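Uncharacterized protein cvnB5 (Streptomyces avermitilis, PDB 3LEQ) is of unknown function but has a Roadblock/LC7 domain, a module that in relatives often serves as a regulator or partner of small GTPases. Local coordinates at residues Gln4-Leu9 with Val31-Thr36; His21-Ser26 with His91-Thr96; Tyr80-Ala85 with Ala100-Val105. All blocks are in the same frame, centred on the assembly; numbering follows the deposited sequence. Where two conformers were deposited one is given.

Interaction 1 (Gln4-Leu9 with Val31-Thr36); sequences QLDQLL and VVSKST
The carboxylate of Asp6 is the flat group of this contact, and Ser33 meets it at OD1, from the anti side and 26° out of the carboxylate plane. The bond runs from Ser33 OG to Asp6 OD1 over 2.6 Å. Lys34 N adds a weak hydrogen bond to Asp6 OD1, at 3.5 Å. The other oxygen, OD2, accepts from Ser3 N, so the carboxylate holds the residue just before helix 4-15 as well as the edge strand 31-34 of the Roadblock/LC7 fold. That strand is not regular here: a classic beta bulge sets Val32 and Ser33 together opposite Val24. The axes of segments 4-9 and 31-34 come within 7.1 Å, their N-to-C directions 51° apart. In Ser33, chi1 of -174° puts OG anti to the backbone N, where it meets Asp6 OD1. Buried as it is, this polar oxygen finds its mate in the acid.

Apolar contacts flank the bond. Leu5 CD1 lies against Ser33 CB at 3.6 Å and reaches Val32 CG1 only loosely, at 4.5 Å. Past the strand end, at Ser35 and Thr36, the chain runs beside the helix; there Thr36 N is hydrogen-bonded to Thr10 OG1, and Ser35 OG to Ala22 N. On the helix side, Ser35 CB rests 3.9 Å from Leu9 O.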
ATOM      1  N   GLN A   4       8.959   1.596 -13.234  1.00 12.79           N
ATOM      2  CA  GLN A   4       8.660   0.169 -13.090  1.00 12.80           C
ATOM      3  C   GLN A   4       7.866  -0.117 -11.818  1.00 12.64           C
ATOM      4  O   GLN A   4       6.960  -0.953 -11.822  1.00 13.31           O
ATOM      5  CB  GLN A   4       9.951  -0.664 -13.103  1.00 13.10           C
ATOM      6  N   LEU A   5       8.207   0.576 -10.729  1.00 12.20           N
ATOM      7  CA  LEU A   5       7.497   0.411  -9.460  1.00 11.92           C
ATOM      8  C   LEU A   5       6.047   0.868  -9.584  1.00 11.54           C
ATOM      9  O   LEU A   5       5.146   0.191  -9.093  1.00 11.76           O
ATOM     10  CB  LEU A   5       8.195   1.192  -8.337  1.00 11.77           C
ATOM     11  CG  LEU A   5       8.469   0.532  -6.980  1.00 12.07           C
ATOM     12  CD1 LEU A   5       8.675   1.598  -5.877  1.00  9.91           C
ATOM     13  CD2 LEU A   5       7.434  -0.474  -6.576  1.00  9.26           C
ATOM     14  N   ASP A   6       5.819   1.995 -10.258  1.00 11.26           N
ATOM     15  CA  ASP A   6       4.450   2.498 -10.489  1.00 11.69           C
ATOM     16  C   ASP A   6       3.615   1.448 -11.203  1.00 11.23           C
ATOM     17  O   ASP A   6       2.449   1.241 -10.871  1.00 11.33           O
ATOM     18  CB  ASP A   6       4.446   3.774 -11.336  1.00 11.71           C
ATOM     19  CG  ASP A   6       5.089   4.958 -10.641  1.00 14.26           C
ATOM     20  OD1 ASP A   6       5.120   5.013  -9.381  1.00 15.29           O
ATOM     21  OD2 ASP A   6       5.556   5.858 -11.378  1.00 16.43           O
ATOM     22  N   GLN A   7       4.213   0.806 -12.208  1.00 11.85           N
ATOM     23  CA  GLN A   7       3.533  -0.234 -13.003  1.00 11.54           C
ATOM     24  C   GLN A   7       3.243  -1.487 -12.182  1.00 11.37           C
ATOM     25  O   GLN A   7       2.155  -2.063 -12.288  1.00 10.97           O
ATOM     26  CB  GLN A   7       4.332  -0.576 -14.261  1.00 11.73           C
ATOM     27  CG  GLN A   7       4.376   0.565 -15.271  1.00 13.68           C
ATOM     28  CD  GLN A   7       5.018   0.177 -16.599  1.00 17.66           C
ATOM     29  OE1 GLN A   7       5.582  -0.913 -16.753  1.00 19.64           O
ATOM     30  NE2 GLN A   7       4.928   1.075 -17.568  1.00 19.34           N
ATOM     31  N   LEU A   8       4.210  -1.897 -11.362  1.00 11.18           N
ATOM     32  CA  LEU A   8       3.994  -2.975 -10.394  1.00 11.94           C
ATOM     33  C   LEU A   8       2.826  -2.713  -9.437  1.00 11.59           C
ATOM     34  O   LEU A   8       1.986  -3.603  -9.218  1.00 11.22           O
ATOM     35  CB  LEU A   8       5.272  -3.283  -9.599  1.00 11.62           C
ATOM     36  CG  LEU A   8       6.313  -4.187 -10.260  1.00 13.57           C
ATOM     37  CD1 LEU A   8       7.461  -4.410  -9.302  1.00 13.98           C
ATOM     38  CD2 LEU A   8       5.707  -5.538 -10.708  1.00 16.05           C
ATOM     39  N   LEU A   9       2.791  -1.500  -8.866  1.00 11.30           N
ATOM     40  CA  LEU A   9       1.727  -1.093  -7.946  0.50 11.43           C
ATOM     41  C   LEU A   9       0.388  -1.024  -8.665  1.00 11.97           C
ATOM     42  O   LEU A   9      -0.628  -1.466  -8.136  1.00 12.31           O
ATOM     43  CB  LEU A   9       2.044   0.263  -7.308  0.50 11.04           C
ATOM     44  CG  LEU A   9       3.234   0.350  -6.351  0.50 10.16           C
ATOM     45  CD1 LEU A   9       3.418   1.781  -5.896  0.50 10.06           C
ATOM     46  CD2 LEU A   9       3.018  -0.553  -5.147  0.50  9.28           C
ATOM     47  N   VAL A  31       6.003   9.975  -0.663  1.00 11.10           N
ATOM     48  CA  VAL A  31       5.467   8.999  -1.626  1.00 10.97           C
ATOM     49  C   VAL A  31       6.528   8.761  -2.700  1.00 10.67           C
ATOM     50  O   VAL A  31       6.871   9.687  -3.441  1.00 11.23           O
ATOM     51  CB  VAL A  31       4.160   9.514  -2.279  1.00 11.00           C
ATOM     52  CG1 VAL A  31       3.594   8.464  -3.240  1.00 11.25           C
ATOM     53  CG2 VAL A  31       3.151   9.863  -1.208  1.00 11.16           C
ATOM     54  N   VAL A  32       7.074   7.544  -2.753  1.00 10.20           N
ATOM     55  CA  VAL A  32       8.099   7.162  -3.735  1.00 10.22           C
ATOM     56  C   VAL A  32       7.416   6.645  -5.006  1.00 10.22           C
ATOM     57  O   VAL A  32       7.951   6.753  -6.105  1.00 10.09           O
ATOM     58  CB  VAL A  32       9.040   6.062  -3.156  1.00  9.52           C
ATOM     59  CG1 VAL A  32      10.023   5.523  -4.219  1.00 11.10           C
ATOM     60  CG2 VAL A  32       9.800   6.597  -1.939  1.00 11.35           C
ATOM     61  N   SER A  33       6.225   6.084  -4.845  1.00 10.31           N
ATOM     62  CA  SER A  33       5.520   5.449  -5.948  1.00 10.38           C
ATOM     63  C   SER A  33       4.077   5.272  -5.544  1.00 10.34           C
ATOM     64  O   SER A  33       3.784   5.109  -4.349  1.00 10.48           O
ATOM     65  CB  SER A  33       6.139   4.077  -6.206  1.00 10.70           C
ATOM     66  OG  SER A  33       5.582   3.465  -7.346  1.00 11.37           O
ATOM     67  N   LYS A  34       3.175   5.310  -6.522  1.00 10.70           N
ATOM     68  CA  LYS A  34       1.749   5.046  -6.264  1.00 11.40           C
ATOM     69  C   LYS A  34       1.079   4.378  -7.460  1.00 11.03           C
ATOM     70  O   LYS A  34       1.550   4.521  -8.594  1.00 11.65           O
ATOM     71  CB  LYS A  34       1.003   6.337  -5.884  1.00 11.34           C
ATOM     72  CG  LYS A  34       0.934   7.360  -7.014  1.00 12.32           C
ATOM     73  CD  LYS A  34       0.370   8.686  -6.567  1.00 13.00           C
ATOM     74  CE  LYS A  34       0.530   9.740  -7.669  1.00 15.49           C
ATOM     75  NZ  LYS A  34      -0.468   9.545  -8.771  1.00 16.25           N
ATOM     76  N   SER A  35      -0.010   3.646  -7.217  1.00 11.11           N
ATOM     77  CA  SER A  35      -0.834   3.142  -8.320  1.00 11.07           C
ATOM     78  C   SER A  35      -1.403   4.324  -9.126  1.00 10.74           C
ATOM     79  O   SER A  35      -1.835   5.319  -8.546  1.00 10.74           O
ATOM     80  CB  SER A  35      -1.938   2.202  -7.823  1.00 11.10           C
ATOM     81  OG  SER A  35      -2.539   2.672  -6.627  1.00 11.40           O
ATOM     82  N   THR A  36      -1.401   4.204 -10.453  1.00 10.21           N
ATOM     83  CA  THR A  36      -1.573   5.374 -11.338  1.00 10.14           C
ATOM     84  C   THR A  36      -2.965   6.058 -11.324  1.00  9.95           C
ATOM     85  O   THR A  36      -3.096   7.287 -11.749  1.00 10.85           O
ATOM     86  CB  THR A  36      -1.092   5.084 -12.790  1.00  9.99           C
ATOM     87  OG1 THR A  36      -1.983   4.164 -13.443  1.00 11.01           O
ATOM     88  CG2 THR A  36       0.321   4.524 -12.790  1.00  9.18           C
TER

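Interaction 2 (His21-Ser26 with His91-Thr96); sequences HAVVLS and HLVVLT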
ATOM      1  N   HIS A  21      -6.129   0.695  -3.690  1.00  9.41           N
ATOM      2  CA  HIS A  21      -5.011   1.609  -3.941  1.00  9.11           C
ATOM      3  C   HIS A  21      -3.767   1.073  -3.262  1.00  8.49           C
ATOM      4  O   HIS A  21      -3.871   0.306  -2.304  1.00  7.98           O
ATOM      5  CB  HIS A  21      -5.281   3.032  -3.404  1.00  8.94           C
ATOM      6  CG  HIS A  21      -6.608   3.598  -3.804  1.00  9.87           C
ATOM      7  ND1 HIS A  21      -6.911   3.940  -5.105  1.00 10.99           N
ATOM      8  CD2 HIS A  21      -7.708   3.891  -3.071  1.00 10.54           C
ATOM      9  CE1 HIS A  21      -8.152   4.396  -5.160  1.00 12.00           C
ATOM     10  NE2 HIS A  21      -8.659   4.376  -3.939  1.00 11.05           N
ATOM     11  N   ALA A  22      -2.606   1.500  -3.757  1.00  8.36           N
ATOM     12  CA  ALA A  22      -1.314   1.139  -3.190  1.00  8.89           C
ATOM     13  C   ALA A  22      -0.293   2.259  -3.341  1.00  9.04           C
ATOM     14  O   ALA A  22      -0.266   2.959  -4.360  1.00  9.91           O
ATOM     15  CB  ALA A  22      -0.794  -0.154  -3.847  1.00  8.48           C
ATOM     16  N   VAL A  23       0.542   2.429  -2.322  1.00 10.08           N
ATOM     17  CA  VAL A  23       1.669   3.362  -2.391  1.00 11.06           C
ATOM     18  C   VAL A  23       2.898   2.730  -1.770  1.00 10.91           C
ATOM     19  O   VAL A  23       2.789   1.794  -0.954  1.00 11.08           O
ATOM     20  CB  VAL A  23       1.388   4.702  -1.632  1.00 10.31           C
ATOM     21  CG1 VAL A  23       0.223   5.439  -2.237  1.00 13.46           C
ATOM     22  CG2 VAL A  23       1.128   4.474  -0.134  1.00 12.11           C
ATOM     23  N   VAL A  24       4.060   3.254  -2.141  1.00 10.71           N
ATOM     24  CA  VAL A  24       5.299   2.936  -1.441  1.00 10.08           C
ATOM     25  C   VAL A  24       5.859   4.252  -0.856  1.00  9.82           C
ATOM     26  O   VAL A  24       6.006   5.252  -1.570  1.00 10.68           O
ATOM     27  CB  VAL A  24       6.325   2.268  -2.352  1.00 10.24           C
ATOM     28  CG1 VAL A  24       7.666   2.131  -1.627  1.00  8.97           C
ATOM     29  CG2 VAL A  24       5.812   0.896  -2.826  1.00  9.58           C
ATOM     30  N   LEU A  25       6.105   4.248   0.447  1.00  9.91           N
ATOM     31  CA  LEU A  25       6.564   5.439   1.160  1.00 10.12           C
ATOM     32  C   LEU A  25       8.001   5.229   1.617  1.00 10.24           C
ATOM     33  O   LEU A  25       8.354   4.135   2.044  1.00 10.03           O
ATOM     34  CB  LEU A  25       5.660   5.700   2.375  1.00 10.25           C
ATOM     35  CG  LEU A  25       4.139   5.684   2.116  1.00 10.46           C
ATOM     36  CD1 LEU A  25       3.387   5.809   3.440  1.00 10.25           C
ATOM     37  CD2 LEU A  25       3.709   6.812   1.134  1.00  9.00           C
ATOM     38  N   SER A  26       8.814   6.285   1.563  1.00 10.03           N
ATOM     39  CA  SER A  26      10.182   6.237   2.057  1.00 10.73           C
ATOM     40  C   SER A  26      10.138   6.320   3.575  1.00 11.10           C
ATOM     41  O   SER A  26       9.089   6.609   4.151  1.00 11.15           O
ATOM     42  CB  SER A  26      10.981   7.422   1.512  1.00 10.51           C
ATOM     43  OG  SER A  26      10.489   8.630   2.082  1.00 11.85           O
ATOM     44  N   HIS A  91       8.106   1.437   2.928  1.00  8.12           N
ATOM     45  CA  HIS A  91       6.973   0.609   3.285  1.00  9.41           C
ATOM     46  C   HIS A  91       5.936   0.602   2.162  1.00 10.08           C
ATOM     47  O   HIS A  91       5.681   1.638   1.535  1.00  9.75           O
ATOM     48  CB  HIS A  91       6.309   1.124   4.565  1.00 10.02           C
ATOM     49  CG  HIS A  91       7.068   0.794   5.807  1.00 12.26           C
ATOM     50  ND1 HIS A  91       8.111   1.565   6.271  1.00 13.49           N
ATOM     51  CD2 HIS A  91       6.939  -0.233   6.683  1.00 12.66           C
ATOM     52  CE1 HIS A  91       8.584   1.035   7.383  1.00 14.51           C
ATOM     53  NE2 HIS A  91       7.887  -0.056   7.654  1.00 14.03           N
ATOM     54  N   LEU A  92       5.358  -0.572   1.907  1.00  8.93           N
ATOM     55  CA  LEU A  92       4.249  -0.697   0.985  1.00  9.89           C
ATOM     56  C   LEU A  92       2.969  -0.520   1.780  1.00 10.14           C
ATOM     57  O   LEU A  92       2.794  -1.155   2.861  1.00 10.88           O
ATOM     58  CB  LEU A  92       4.261  -2.107   0.339  1.00  9.55           C
ATOM     59  CG  LEU A  92       3.052  -2.473  -0.545  1.00 10.46           C
ATOM     60  CD1 LEU A  92       2.988  -1.580  -1.800  1.00  9.41           C
ATOM     61  CD2 LEU A  92       3.125  -3.977  -0.940  1.00 10.46           C
ATOM     62  N   VAL A  93       2.057   0.315   1.278  1.00 10.66           N
ATOM     63  CA  VAL A  93       0.825   0.564   2.005  1.00 10.48           C
ATOM     64  C   VAL A  93      -0.327   0.350   1.049  1.00 10.61           C
ATOM     65  O   VAL A  93      -0.331   0.883  -0.041  1.00 11.65           O
ATOM     66  CB  VAL A  93       0.747   2.001   2.582  1.00 10.10           C
ATOM     67  CG1 VAL A  93      -0.490   2.163   3.427  1.00  8.87           C
ATOM     68  CG2 VAL A  93       2.037   2.370   3.393  1.00 11.65           C
ATOM     69  N   VAL A  94      -1.319  -0.413   1.470  1.00 10.29           N
ATOM     70  CA  VAL A  94      -2.449  -0.747   0.613  0.50 10.11           C
ATOM     71  C   VAL A  94      -3.757  -0.399   1.309  1.00  9.95           C
ATOM     72  O   VAL A  94      -3.856  -0.563   2.543  1.00 10.58           O
ATOM     73  CB  VAL A  94      -2.412  -2.262   0.250  0.50 10.08           C
ATOM     74  CG1 VAL A  94      -3.796  -2.804  -0.092  0.50  8.36           C
ATOM     75  CG2 VAL A  94      -1.428  -2.513  -0.905  0.50 10.22           C
ATOM     76  N   LEU A  95      -4.739   0.049   0.529  1.00  9.70           N
ATOM     77  CA  LEU A  95      -6.132   0.167   0.980  1.00 10.14           C
ATOM     78  C   LEU A  95      -6.954  -0.913   0.272  1.00  9.84           C
ATOM     79  O   LEU A  95      -6.923  -1.026  -0.961  1.00  9.75           O
ATOM     80  CB  LEU A  95      -6.717   1.556   0.705  1.00  9.81           C
ATOM     81  CG  LEU A  95      -6.212   2.722   1.569  1.00 11.36           C
ATOM     82  CD1 LEU A  95      -6.730   4.044   1.037  1.00  8.99           C
ATOM     83  CD2 LEU A  95      -6.581   2.551   3.068  1.00 11.83           C
ATOM     84  N   THR A  96      -7.678  -1.711   1.054  1.00 10.08           N
ATOM     85  CA  THR A  96      -8.585  -2.718   0.497  1.00 10.51           C
ATOM     86  C   THR A  96     -10.037  -2.226   0.450  1.00 11.64           C
ATOM     87  O   THR A  96     -10.405  -1.261   1.130  1.00 12.75           O
ATOM     88  CB  THR A  96      -8.579  -4.013   1.327  1.00  9.86           C
ATOM     89  OG1 THR A  96      -9.422  -3.847   2.476  1.00 10.07           O
ATOM     90  CG2 THR A  96      -7.148  -4.394   1.758  1.00  8.99           C
TER
HETATM   91  O   HOH W   1       8.056   4.133   5.543  1.00 24.29           O
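Val23 and Val93 form the middle of three hydrogen-bonded pairs that join strands 21-26 and 91-96 in antiparallel register. Their two bonds are nearly straight: Val23 N to Val93 O is 2.9 Å and Val93 N to Val23 O is 2.8 Å, each donor lying nearly along the C=O axis. Leu25 and His91 also exchange two bonds, with the donors in the carbonyl planes; the bond from His21 N to Leu95 O stretches to 3.3 Å and is weak. In the non-hydrogen-bonded pairs, CA-H...O contacts fill in, as from Ala22 CA to Val93 O at 3.3 Å.

Apolar side chains pack on both faces. Val23 and Val93 stand side by side, Leu25 CD1 crosses to Val93 CG2 at 3.7 Å, and Leu95 CD1 lies at the edge of the His21 ring, near its plane. On the other face Leu92, its CG anti to the backbone N (chi1 173°), brings CD1 to Val24 CG2 at 3.9 Å.

A water donates to Ser26 O and lies 2.7 Å from His91 ND1.

Strand 90-96 is the middle of five, between 19-26 and 80-85. Helix 40-55 covers the face of Leu25 and Val93, helices 4-15 and 102-115 that of Leu92 and Val94.

Interaction 3 (Tyr80-Ala85 with Ala100-Val105); sequences YLILTA and ADVGVV
Val105, whose side chain reaches Ile82 across the contact, gives its backbone N to Asp101 O at 3.1 Å, a bond of the first turn of helix 102-115. Asp101 is the N-cap of that helix, and its OD2 accepts a weak capping bond from Val104 N. This turn sets Val102 and Val105 toward strand 80-85.

Val102 CG2 comes down on one face of the Tyr80 ring in a CH-pi contact, 3.6 Å from the centroid and 25° off the ring normal. It is shifted toward the phenol end, with Tyr80 CZ as its closest atom at 3.3 Å, a tight fit; the two side chains cross at about a right angle. With CG2 anti to its carbonyl carbon, Val102 lays that methyl on the ring. Ala100 O approaches Tyr80 CE2 to 3.7 Å. Deeper in, Ile82 CD1 packs on Val105 CG1 at 3.7 Å and more loosely on Val102 CG1.

The Tyr80 side chain also touches Leu73 and Glu75 of the neighbouring strand 71-75, and Val102 touches Leu73. An alanine at Tyr80 would probably leave Val102 CG2 without the aromatic face it rests on and open a gap between strand and helix start.

No hydrogen bond joins the two segments, so shape and dispersion, rather than directional bonds, seat the helix start on the strand.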
ATOM      1  N   TYR A  80      -9.594  -2.483   4.877  1.00 11.24           N
ATOM      2  CA  TYR A  80      -8.361  -2.508   5.679  1.00 11.47           C
ATOM      3  C   TYR A  80      -7.308  -1.549   5.151  1.00 11.61           C
ATOM      4  O   TYR A  80      -7.219  -1.314   3.937  1.00 11.98           O
ATOM      5  CB  TYR A  80      -7.686  -3.890   5.633  1.00 11.33           C
ATOM      6  CG  TYR A  80      -8.477  -5.018   6.240  1.00 12.48           C
ATOM      7  CD1 TYR A  80      -8.171  -5.500   7.512  1.00 12.52           C
ATOM      8  CD2 TYR A  80      -9.512  -5.623   5.536  1.00 12.95           C
ATOM      9  CE1 TYR A  80      -8.892  -6.541   8.069  1.00 12.92           C
ATOM     10  CE2 TYR A  80     -10.247  -6.662   6.090  1.00 13.03           C
ATOM     11  CZ  TYR A  80      -9.930  -7.111   7.356  1.00 12.86           C
ATOM     12  OH  TYR A  80     -10.645  -8.147   7.905  1.00 14.14           O
ATOM     13  N   LEU A  81      -6.490  -1.038   6.066  1.00 11.80           N
ATOM     14  CA  LEU A  81      -5.214  -0.409   5.703  1.00 11.82           C
ATOM     15  C   LEU A  81      -4.132  -1.381   6.123  1.00 11.04           C
ATOM     16  O   LEU A  81      -4.089  -1.806   7.286  1.00 11.23           O
ATOM     17  CB  LEU A  81      -5.027   0.928   6.421  1.00 11.24           C
ATOM     18  CG  LEU A  81      -3.765   1.747   6.099  1.00 11.44           C
ATOM     19  CD1 LEU A  81      -3.975   3.197   6.547  1.00 13.02           C
ATOM     20  CD2 LEU A  81      -2.494   1.163   6.783  1.00 12.19           C
ATOM     21  N   ILE A  82      -3.270  -1.765   5.192  1.00 11.07           N
ATOM     22  CA  ILE A  82      -2.231  -2.731   5.514  1.00 11.14           C
ATOM     23  C   ILE A  82      -0.898  -2.137   5.100  1.00  9.54           C
ATOM     24  O   ILE A  82      -0.765  -1.613   3.989  1.00 10.49           O
ATOM     25  CB  ILE A  82      -2.445  -4.130   4.825  1.00 11.83           C
ATOM     26  CG1 ILE A  82      -3.879  -4.642   5.012  1.00 12.62           C
ATOM     27  CG2 ILE A  82      -1.388  -5.177   5.321  1.00 12.41           C
ATOM     28  CD1 ILE A  82      -4.259  -5.866   4.188  1.00 14.75           C
ATOM     29  N   LEU A  83       0.085  -2.260   5.974  1.00  8.39           N
ATOM     30  CA  LEU A  83       1.409  -1.717   5.737  1.00  7.74           C
ATOM     31  C   LEU A  83       2.455  -2.800   5.993  1.00  7.93           C
ATOM     32  O   LEU A  83       2.366  -3.498   6.985  1.00  8.12           O
ATOM     33  CB  LEU A  83       1.610  -0.535   6.689  1.00  8.22           C
ATOM     34  CG  LEU A  83       2.917   0.228   6.777  1.00  9.29           C
ATOM     35  CD1 LEU A  83       2.609   1.654   7.208  1.00 11.48           C
ATOM     36  CD2 LEU A  83       3.885  -0.437   7.776  1.00 11.98           C
ATOM     37  N   THR A  84       3.443  -2.922   5.108  1.00  7.03           N
ATOM     38  CA  THR A  84       4.552  -3.848   5.307  1.00  7.11           C
ATOM     39  C   THR A  84       5.865  -3.226   4.837  1.00  7.40           C
ATOM     40  O   THR A  84       5.873  -2.324   4.007  1.00  7.34           O
ATOM     41  CB  THR A  84       4.289  -5.249   4.624  1.00  7.55           C
ATOM     42  OG1 THR A  84       5.318  -6.178   5.011  1.00  9.45           O
ATOM     43  CG2 THR A  84       4.296  -5.143   3.109  1.00  7.03           C
ATOM     44  N   ALA A  85       6.979  -3.721   5.354  1.00  7.23           N
ATOM     45  CA  ALA A  85       8.293  -3.270   4.911  1.00  7.91           C
ATOM     46  C   ALA A  85       8.531  -3.653   3.447  1.00  8.78           C
ATOM     47  O   ALA A  85       8.185  -4.775   3.024  1.00  8.46           O
ATOM     48  CB  ALA A  85       9.389  -3.883   5.798  1.00  8.54           C
ATOM     49  N   ALA A 100     -12.663  -7.691   2.224  1.00 10.56           N
ATOM     50  CA  ALA A 100     -11.513  -8.358   1.598  1.00 10.65           C
ATOM     51  C   ALA A 100     -10.954  -9.487   2.469  1.00 10.77           C
ATOM     52  O   ALA A 100     -11.008  -9.423   3.699  1.00 10.75           O
ATOM     53  CB  ALA A 100     -10.413  -7.339   1.298  1.00 10.50           C
ATOM     54  N   ASP A 101     -10.410 -10.519   1.829  1.00 10.94           N
ATOM     55  CA  ASP A 101      -9.712 -11.575   2.560  1.00 10.44           C
ATOM     56  C   ASP A 101      -8.289 -11.116   2.832  1.00  9.82           C
ATOM     57  O   ASP A 101      -7.476 -10.997   1.900  1.00  9.86           O
ATOM     58  CB  ASP A 101      -9.727 -12.902   1.784  1.00 10.75           C
ATOM     59  CG  ASP A 101      -9.271 -14.088   2.628  1.00 10.73           C
ATOM     60  OD1 ASP A 101     -10.048 -15.046   2.759  1.00 12.06           O
ATOM     61  OD2 ASP A 101      -8.149 -14.074   3.165  1.00 10.22           O
ATOM     62  N   VAL A 102      -7.984 -10.867   4.107  1.00  9.15           N
ATOM     63  CA  VAL A 102      -6.656 -10.356   4.504  1.00  9.05           C
ATOM     64  C   VAL A 102      -5.509 -11.272   4.092  1.00  8.41           C
ATOM     65  O   VAL A 102      -4.444 -10.800   3.687  1.00  8.05           O
ATOM     66  CB  VAL A 102      -6.540 -10.151   6.016  1.00  8.87           C
ATOM     67  CG1 VAL A 102      -5.179  -9.563   6.367  1.00  9.96           C
ATOM     68  CG2 VAL A 102      -7.620  -9.264   6.507  1.00  9.85           C
ATOM     69  N   GLY A 103      -5.723 -12.580   4.227  1.00  8.09           N
ATOM     70  CA  GLY A 103      -4.743 -13.578   3.809  1.00  7.65           C
ATOM     71  C   GLY A 103      -4.380 -13.475   2.343  1.00  7.42           C
ATOM     72  O   GLY A 103      -3.204 -13.562   1.980  1.00  7.38           O
ATOM     73  N   VAL A 104      -5.382 -13.276   1.497  1.00  7.38           N
ATOM     74  CA  VAL A 104      -5.136 -13.109   0.071  1.00  7.45           C
ATOM     75  C   VAL A 104      -4.327 -11.831  -0.173  1.00  7.43           C
ATOM     76  O   VAL A 104      -3.304 -11.845  -0.854  1.00  6.74           O
ATOM     77  CB  VAL A 104      -6.449 -13.130  -0.740  1.00  7.45           C
ATOM     78  CG1 VAL A 104      -6.212 -12.677  -2.171  1.00  8.16           C
ATOM     79  CG2 VAL A 104      -7.064 -14.529  -0.714  1.00  6.73           C
ATOM     80  N   VAL A 105      -4.786 -10.726   0.403  1.00  8.51           N
ATOM     81  CA  VAL A 105      -4.103  -9.458   0.213  1.00  8.01           C
ATOM     82  C   VAL A 105      -2.668  -9.538   0.745  1.00  8.36           C
ATOM     83  O   VAL A 105      -1.741  -9.115   0.058  1.00  9.31           O
ATOM     84  CB  VAL A 105      -4.858  -8.302   0.876  1.00  8.13           C
ATOM     85  CG1 VAL A 105      -4.064  -7.020   0.722  1.00  8.87           C
ATOM     86  CG2 VAL A 105      -6.234  -8.127   0.227  1.00  7.59           C
TER

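In the fold
The three contacts share one antiparallel sheet but differ in depth. Interaction 2 is the buried pairing of inner strands, bonded backbone to backbone; interactions 1 and 3 are partly buried and lie on opposite sides of the chain's centre, about 17 Å apart between centres. Both seat a helix against the sheet, one through an acid-hydroxyl bond flanked by leucines, the other mainly through apolar contacts, among them a methyl on an aromatic face. Interaction 1 joins interaction 2 by way of strand 31-34, with Ser33 O and Val24 N 2.9 Å apart, and Leu9 packs on Leu92. Interaction 3 joins it on the other flank, where Leu92 N lies 2.8 Å from Thr84 O, probably hydrogen-bonded.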